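Local coordinates for protein 26S proteasome regulatory subunit rpn10 (Schizosaccharomyces pombe, PDB 2X5N) that protects ubiquitin chains against disassembly by deubiquitinating enzymes and thereby promotes protein degradation by the 26S proteasome, at residues Thr31-Met34 and Ile35-Lys39; Arg66-Gly69 and Lys70-Ala74; Asn41-Pro44 and Glu45-Cys48. All coordinates share one frame; numbering follows the deposited sequence. Where two conformers were deposited one is given.

Contact 1. Residues Thr31-Met34 and Ile35-Lys39; sequences TVHM and IFNQK
I35 and M34 meet through their side-chain ends on helix 24-42, the crossover helix of the beta-alpha-beta unit between strands 3-9 and 47-52 of this von Willebrand factor A (VWA) domain. M34 is bent at both chi2 (-79°) and chi3, which swings its CE round beside I35 CD1 at 3.6 Å; its side chain also packs on V181 and N182 of helix 177-182. I35 CG1 lies 3.4 Å from T31 O, the same carbonyl oxygen that accepts from I35 N at 3.0 Å, and the side chain goes on to I7 of strand 3-9. F36 N donates an almost straight bond to V32 O (2.9 Å, 171°), while the F36 ring leaves the helix to meet the rings of Y68 and F71 edge-to-face. N37 N donates to H33 O at 3.0 Å, and the N37 amide sets itself obliquely against the imidazole, ND2 3.6 Å from H33 CD2, the two planes 63° apart. With an alanine here the helix bond would stay, but H33 CD2 would probably lose its amide neighbour, leaving the imidazole less firmly held on that side. Q38 N closes the next helical turn onto M34 O. K39, one residue on, carries a charge paired with E3 OE2, and its NZ also donates in the carbonyl plane to a lone pair of Q38 OE1, 2.8 Å away.

Contact 2. Residues Arg66-Gly69 and Lys70-Ala74; sequences RDYG and KFLSA
Y68 stands across both F71 and L72 at about a right angle, their carbon surfaces packed along the start of helix 68-75. With CG opposite the backbone N (chi1 -166°), the phenol leans toward the next turn, and F71 CB lies over one face of the Y68 ring, 4.1 Å from its centroid, as a CH-pi contact displaced toward the rim. The two rings meet obliquely, planes 39° apart, with Y68 CE1 3.6 Å from F71 CD2. L72 comes to the ring from another direction, its CG 3.6 Å from Y68 CE2. Beyond the segments, Y68 also stacks on H33 and, with F71, packs on V32 of helix 24-42.

D67 is the N-cap. Its OD1 takes G69 N at 2.9 Å from above the carboxylate plane, and its backbone O takes K70 N at 3.0 Å; the aliphatic part of K70 crosses the carboxylate, CG 4.0 Å from D67 OD2. The lysine ammonium does not reach that carboxylate. The chemistry is thus divided: the Y68 and F71 rings pack the helix on helix 24-42, while an acidic cap on the exposed side meets a first-turn N-H and would probably interact well with the helix dipole.

Contact 3. Residues Asn41-Pro44 and Glu45-Cys48; sequences NDNP and ENMC
N43 OD1 is gripped twice, by the backbone N-H of E45 and by a water. E45 N lies 3.0 Å from N43 OD1 on a nearly straight path (164°), in the carbonyl plane and on a lone pair; the water oxygen donates to N43 OD1 at 2.9 Å. The first bond makes an Asx turn over N43-E45, superposed on a type I beta turn from N43 to N46. Together they reverse the chain between helix 24-42 and strand 47-52, in the second half of a beta-alpha-beta crossover of the VWA fold.

With chi1 at -174°, the N43 amide swings over toward the E45 backbone, and the two side chains run alongside each other, pointing the same way. The water then spans their ends, its oxygen donating also to E45 OE1 at 2.6 Å, so one molecule ties amide to carboxylate. The beta-turn bond itself, N46 N to N43 O at 3.1 Å, reaches its acceptor from well above the carbonyl plane, 59° out of it. R66 NH1, from the loop before helix 68-75, adds a weak bond to that same N43 O and a sound one to N46 O.

N46 crosses N43 at about a right angle. Its polar ends are occupied elsewhere: OD1 accepts from E3 N, and ND2 donates to V1 O and to K39 O, which pins the turn to V1, to E3 at the start of strand 3-9 and to the last turns of the helix. D42 OD2 likewise takes the V1 amino nitrogen, and D42 CB packs against N46 ND2 at 3.7 Å. What the N46 side chain offers that of N43 is therefore mainly van der Waals contact, N46 OD1 resting 3.4 Å from N43 CB.

Overall arrangement
Following strand 3-9, the chain enters helix 24-42, where contact 1 closes successive helical turns. Contact 3 comes next and closes the turn that carries the chain from that helix into strand 47-52. After strand 60-63, antiparallel to 47-52 at the sheet edge, contact 2 starts helix 68-75. The three lie in series, none enclosing or crossing another, yet they touch in space. H33 and F36 of contact 1 bear on Y68 of contact 2, joining the two helices; K39 O meets N46 ND2, joining helix to turn; and R66 reaches back from contact 2 to the carbonyls of contact 3. Together they bind this edge of the sheet to its flanking helices.

Contact 1. Residues Thr31-Met34 and Ile35-Lys39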
loop_
_atom_site.group_PDB
_atom_site.type_symbol
_atom_site.label_atom_id
_atom_site.label_comp_id
_atom_site.label_asym_id
_atom_site.label_seq_id
_atom_site.Cartn_x
_atom_site.Cartn_y
_atom_site.Cartn_z
ATOM N N THR A 31 10.676 0.624 -0.801
ATOM C CA THR A 31 9.762 -0.416 -1.280
ATOM C C THR A 31 8.684 0.156 -2.227
ATOM O O THR A 31 8.278 -0.488 -3.201
ATOM C CB THR A 31 9.120 -1.121 -0.095
ATOM O OG1 THR A 31 10.163 -1.547 0.781
ATOM C CG2 THR A 31 8.333 -2.307 -0.548
ATOM N N VAL A 32 8.235 1.374 -1.962
ATOM C CA VAL A 32 7.263 2.040 -2.828
ATOM C C VAL A 32 7.795 2.124 -4.268
ATOM O O VAL A 32 7.065 1.875 -5.233
ATOM C CB VAL A 32 6.932 3.456 -2.289
ATOM C CG1 VAL A 32 6.103 4.266 -3.304
ATOM C CG2 VAL A 32 6.168 3.351 -0.966
ATOM N N HIS A 33 9.066 2.457 -4.418
ATOM C CA HIS A 33 9.638 2.625 -5.744
ATOM C C HIS A 33 9.594 1.291 -6.487
ATOM O O HIS A 33 9.306 1.229 -7.685
ATOM C CB HIS A 33 11.068 3.186 -5.653
ATOM C CG HIS A 33 11.554 3.815 -6.919
ATOM N ND1 HIS A 33 12.698 4.596 -6.994
ATOM C CD2 HIS A 33 11.062 3.834 -8.168
ATOM C CE1 HIS A 33 12.864 5.031 -8.246
ATOM N NE2 HIS A 33 11.869 4.570 -8.993
ATOM N N MET A 34 9.873 0.209 -5.765
ATOM C CA MET A 34 9.836 -1.123 -6.364
ATOM C C MET A 34 8.440 -1.509 -6.838
ATOM O O MET A 34 8.286 -2.016 -7.942
ATOM C CB MET A 34 10.437 -2.142 -5.364
ATOM C CG MET A 34 10.432 -3.588 -5.807
ATOM S SD MET A 34 8.858 -4.460 -5.648
ATOM C CE MET A 34 8.623 -4.427 -3.879
ATOM N N ILE A 35 7.434 -1.268 -6.005
ATOM C CA ILE A 35 6.039 -1.561 -6.350
ATOM C C ILE A 35 5.621 -0.731 -7.576
ATOM O O ILE A 35 5.019 -1.234 -8.521
ATOM C CB ILE A 35 5.109 -1.236 -5.166
ATOM C CG1 ILE A 35 5.384 -2.137 -3.967
ATOM C CG2 ILE A 35 3.641 -1.401 -5.578
ATOM C CD1 ILE A 35 5.163 -3.605 -4.233
ATOM N N PHE A 36 5.915 0.562 -7.526
ATOM C CA PHE A 36 5.707 1.475 -8.645
ATOM C C PHE A 36 6.217 0.962 -9.961
ATOM O O PHE A 36 5.521 0.897 -10.970
ATOM C CB PHE A 36 6.155 2.890 -8.302
ATOM C CG PHE A 36 5.828 3.927 -9.322
ATOM C CD1 PHE A 36 4.741 4.773 -9.132
ATOM C CD2 PHE A 36 6.614 4.103 -10.451
ATOM C CE1 PHE A 36 4.463 5.787 -10.031
ATOM C CE2 PHE A 36 6.314 5.112 -11.366
ATOM C CZ PHE A 36 5.249 5.943 -11.146
ATOM N N ASN A 37 7.482 0.568 -9.928
ATOM C CA ASN A 37 8.130 0.056 -11.126
ATOM C C ASN A 37 7.530 -1.258 -11.570
ATOM O O ASN A 37 7.380 -1.480 -12.757
ATOM C CB ASN A 37 9.648 -0.078 -10.913
ATOM C CG ASN A 37 10.353 1.265 -10.944
ATOM O OD1 ASN A 37 9.745 2.310 -11.244
ATOM N ND2 ASN A 37 11.633 1.255 -10.608
ATOM N N GLN A 38 7.132 -2.116 -10.641
ATOM C CA GLN A 38 6.432 -3.346 -11.026
ATOM C C GLN A 38 5.193 -2.992 -11.860
ATOM O O GLN A 38 4.964 -3.558 -12.938
ATOM C CB GLN A 38 6.056 -4.162 -9.779
ATOM C CG GLN A 38 5.414 -5.537 -10.037
ATOM C CD GLN A 38 3.908 -5.482 -10.257
ATOM O OE1 GLN A 38 3.154 -5.074 -9.379
ATOM N NE2 GLN A 38 3.459 -5.902 -11.444
ATOM N N LYS A 39 4.372 -2.060 -11.370
ATOM C CA LYS A 39 3.157 -1.673 -12.071
ATOM C C LYS A 39 3.469 -1.031 -13.433
ATOM O O LYS A 39 2.872 -1.375 -14.442
ATOM C CB LYS A 39 2.339 -0.710 -11.215
ATOM C CG LYS A 39 1.902 -1.300 -9.888
ATOM C CD LYS A 39 1.144 -2.609 -10.081
ATOM C CE LYS A 39 0.755 -3.205 -8.746
ATOM N NZ LYS A 39 0.381 -4.637 -8.905
#

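Contact 2. Residues Arg66-Gly69 and Lys70-Ala74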
loop_
_atom_site.group_PDB
_atom_site.type_symbol
_atom_site.label_atom_id
_atom_site.label_comp_id
_atom_site.label_asym_id
_atom_site.label_seq_id
_atom_site.Cartn_x
_atom_site.Cartn_y
_atom_site.Cartn_z
ATOM N N ARG A 66 2.540 7.919 -14.207
ATOM C CA ARG A 66 3.684 7.050 -14.489
ATOM C C ARG A 66 5.019 7.736 -14.159
ATOM O O ARG A 66 6.087 7.159 -14.362
ATOM C CB ARG A 66 3.666 6.603 -15.957
ATOM C CG ARG A 66 2.519 5.634 -16.220
ATOM C CD ARG A 66 2.454 5.146 -17.631
ATOM N NE ARG A 66 3.617 4.348 -18.039
ATOM C CZ ARG A 66 3.724 3.025 -17.903
ATOM N NH1 ARG A 66 2.797 2.331 -17.292
ATOM N NH2 ARG A 66 4.785 2.389 -18.376
ATOM N N ASP A 67 4.940 8.953 -13.635
ATOM C CA ASP A 67 6.117 9.751 -13.309
ATOM C C ASP A 67 6.470 9.611 -11.819
ATOM O O ASP A 67 5.848 10.240 -10.959
ATOM C CB ASP A 67 5.837 11.219 -13.665
ATOM C CG ASP A 67 7.035 12.120 -13.428
ATOM O OD1 ASP A 67 8.050 11.634 -12.918
ATOM O OD2 ASP A 67 6.958 13.318 -13.737
ATOM N N TYR A 68 7.458 8.776 -11.509
ATOM C CA TYR A 68 7.816 8.573 -10.109
ATOM C C TYR A 68 8.345 9.850 -9.441
ATOM O O TYR A 68 8.266 10.005 -8.237
ATOM C CB TYR A 68 8.817 7.426 -9.951
ATOM C CG TYR A 68 8.934 7.001 -8.510
ATOM C CD1 TYR A 68 7.868 6.367 -7.894
ATOM C CD2 TYR A 68 10.078 7.239 -7.755
ATOM C CE1 TYR A 68 7.921 5.958 -6.584
ATOM C CE2 TYR A 68 10.133 6.840 -6.416
ATOM C CZ TYR A 68 9.046 6.208 -5.840
ATOM O OH TYR A 68 9.050 5.826 -4.518
ATOM N N GLY A 69 8.836 10.786 -10.227
ATOM C CA GLY A 69 9.250 12.054 -9.665
ATOM C C GLY A 69 8.122 12.763 -8.938
ATOM O O GLY A 69 8.349 13.479 -7.980
ATOM N N LYS A 70 6.887 12.565 -9.376
ATOM C CA LYS A 70 5.774 13.171 -8.668
ATOM C C LYS A 70 5.629 12.578 -7.266
ATOM O O LYS A 70 5.281 13.286 -6.329
ATOM C CB LYS A 70 4.480 12.992 -9.464
ATOM C CG LYS A 70 4.405 13.859 -10.717
ATOM C CD LYS A 70 3.049 13.767 -11.391
ATOM C CE LYS A 70 1.925 14.008 -10.399
ATOM N NZ LYS A 70 0.695 14.476 -11.074
ATOM N N PHE A 71 5.883 11.278 -7.116
ATOM C CA PHE A 71 5.841 10.674 -5.790
ATOM C C PHE A 71 6.931 11.271 -4.918
ATOM O O PHE A 71 6.702 11.627 -3.760
ATOM C CB PHE A 71 6.065 9.151 -5.851
ATOM C CG PHE A 71 4.836 8.332 -6.217
ATOM C CD1 PHE A 71 3.910 8.761 -7.149
ATOM C CD2 PHE A 71 4.661 7.106 -5.633
ATOM C CE1 PHE A 71 2.811 7.978 -7.464
ATOM C CE2 PHE A 71 3.568 6.330 -5.955
ATOM C CZ PHE A 71 2.645 6.770 -6.878
ATOM N N LEU A 72 8.156 11.347 -5.444
ATOM C CA LEU A 72 9.284 11.834 -4.655
ATOM C C LEU A 72 9.078 13.292 -4.264
ATOM O O LEU A 72 9.340 13.675 -3.135
ATOM C CB LEU A 72 10.581 11.636 -5.437
ATOM C CG LEU A 72 11.054 10.189 -5.544
ATOM C CD1 LEU A 72 12.221 10.080 -6.497
ATOM C CD2 LEU A 72 11.458 9.674 -4.160
ATOM N N SER A 73 8.621 14.124 -5.187
ATOM C CA SER A 73 8.377 15.522 -4.845
ATOM C C SER A 73 7.292 15.656 -3.778
ATOM O O SER A 73 7.410 16.502 -2.901
ATOM C CB SER A 73 7.952 16.317 -6.065
ATOM O OG SER A 73 9.004 16.367 -7.000
ATOM N N ALA A 74 6.244 14.820 -3.849
ATOM C CA ALA A 74 5.139 14.933 -2.900
ATOM C C ALA A 74 5.534 14.438 -1.512
ATOM O O ALA A 74 4.979 14.890 -0.507
ATOM C CB ALA A 74 3.900 14.195 -3.398
#

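Contact 3. Residues Asn41-Pro44 and Glu45-Cys48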
loop_
_atom_site.group_PDB
_atom_site.type_symbol
_atom_site.label_atom_id
_atom_site.label_comp_id
_atom_site.label_asym_id
_atom_site.label_seq_id
_atom_site.Cartn_x
_atom_site.Cartn_y
_atom_site.Cartn_z
ATOM N N ASN A 41 5.999 -1.318 -15.292
ATOM C CA ASN A 41 6.588 -2.272 -16.222
ATOM C C ASN A 41 5.625 -3.388 -16.657
ATOM O O ASN A 41 5.940 -4.125 -17.594
ATOM C CB ASN A 41 7.870 -2.868 -15.609
ATOM C CG ASN A 41 9.002 -1.836 -15.488
ATOM O OD1 ASN A 41 9.040 -0.848 -16.227
ATOM N ND2 ASN A 41 9.929 -2.070 -14.569
ATOM N N ASP A 42 4.470 -3.515 -15.996
ATOM C CA ASP A 42 3.524 -4.593 -16.309
ATOM C C ASP A 42 2.701 -4.312 -17.556
ATOM O O ASP A 42 2.299 -5.237 -18.265
ATOM C CB ASP A 42 2.594 -4.889 -15.125
ATOM C CG ASP A 42 2.328 -6.384 -14.948
ATOM O OD1 ASP A 42 3.303 -7.164 -14.995
ATOM O OD2 ASP A 42 1.161 -6.791 -14.713
ATOM N N ASN A 43 2.405 -3.041 -17.790
ATOM C CA ASN A 43 1.554 -2.631 -18.894
ATOM C C ASN A 43 1.844 -1.160 -19.127
ATOM O O ASN A 43 1.934 -0.404 -18.178
ATOM C CB ASN A 43 0.090 -2.864 -18.524
ATOM C CG ASN A 43 -0.859 -2.594 -19.677
ATOM O OD1 ASN A 43 -0.936 -1.480 -20.188
ATOM N ND2 ASN A 43 -1.587 -3.617 -20.090
ATOM N N PRO A 44 2.013 -0.744 -20.389
ATOM C CA PRO A 44 2.268 0.659 -20.729
ATOM C C PRO A 44 1.316 1.739 -20.287
ATOM O O PRO A 44 1.612 2.925 -20.276
ATOM C CB PRO A 44 2.686 0.640 -22.200
ATOM C CG PRO A 44 1.934 -0.536 -22.728
ATOM C CD PRO A 44 1.903 -1.567 -21.605
ATOM N N GLU A 45 0.104 1.274 -19.997
ATOM C CA GLU A 45 -0.970 2.154 -19.556
ATOM C C GLU A 45 -1.245 2.114 -18.059
ATOM O O GLU A 45 -2.138 2.813 -17.580
ATOM C CB GLU A 45 -2.225 1.836 -20.340
ATOM C CG GLU A 45 -2.127 2.267 -21.796
ATOM C CD GLU A 45 -3.471 2.280 -22.439
ATOM O OE1 GLU A 45 -3.981 1.185 -22.665
ATOM O OE2 GLU A 45 -4.015 3.374 -22.689
ATOM N N ASN A 46 -0.509 1.311 -17.302
ATOM C CA ASN A 46 -0.728 1.278 -15.856
ATOM C C ASN A 46 -0.316 2.594 -15.225
ATOM O O ASN A 46 0.642 3.244 -15.662
ATOM C CB ASN A 46 0.053 0.143 -15.215
ATOM C CG ASN A 46 -0.591 -1.204 -15.435
ATOM O OD1 ASN A 46 -1.658 -1.303 -16.031
ATOM N ND2 ASN A 46 0.046 -2.254 -14.940
ATOM N N MET A 47 -1.044 2.972 -14.187
ATOM C CA MET A 47 -0.792 4.198 -13.451
ATOM C C MET A 47 -0.798 3.878 -11.971
ATOM O O MET A 47 -1.496 2.977 -11.532
ATOM C CB MET A 47 -1.928 5.191 -13.690
ATOM C CG MET A 47 -2.188 5.461 -15.136
ATOM S SD MET A 47 -1.093 6.752 -15.689
ATOM C CE MET A 47 -2.135 8.183 -15.414
ATOM N N CYS A 48 -0.066 4.668 -11.202
ATOM C CA CYS A 48 -0.028 4.608 -9.751
ATOM C C CYS A 48 -0.267 5.944 -9.104
ATOM O O CYS A 48 0.236 6.945 -9.612
ATOM C CB CYS A 48 1.206 3.937 -9.144
ATOM S SG CYS A 48 1.645 2.352 -9.759
HETATM O O HOH W 1 -2.581 -0.995 -22.545
#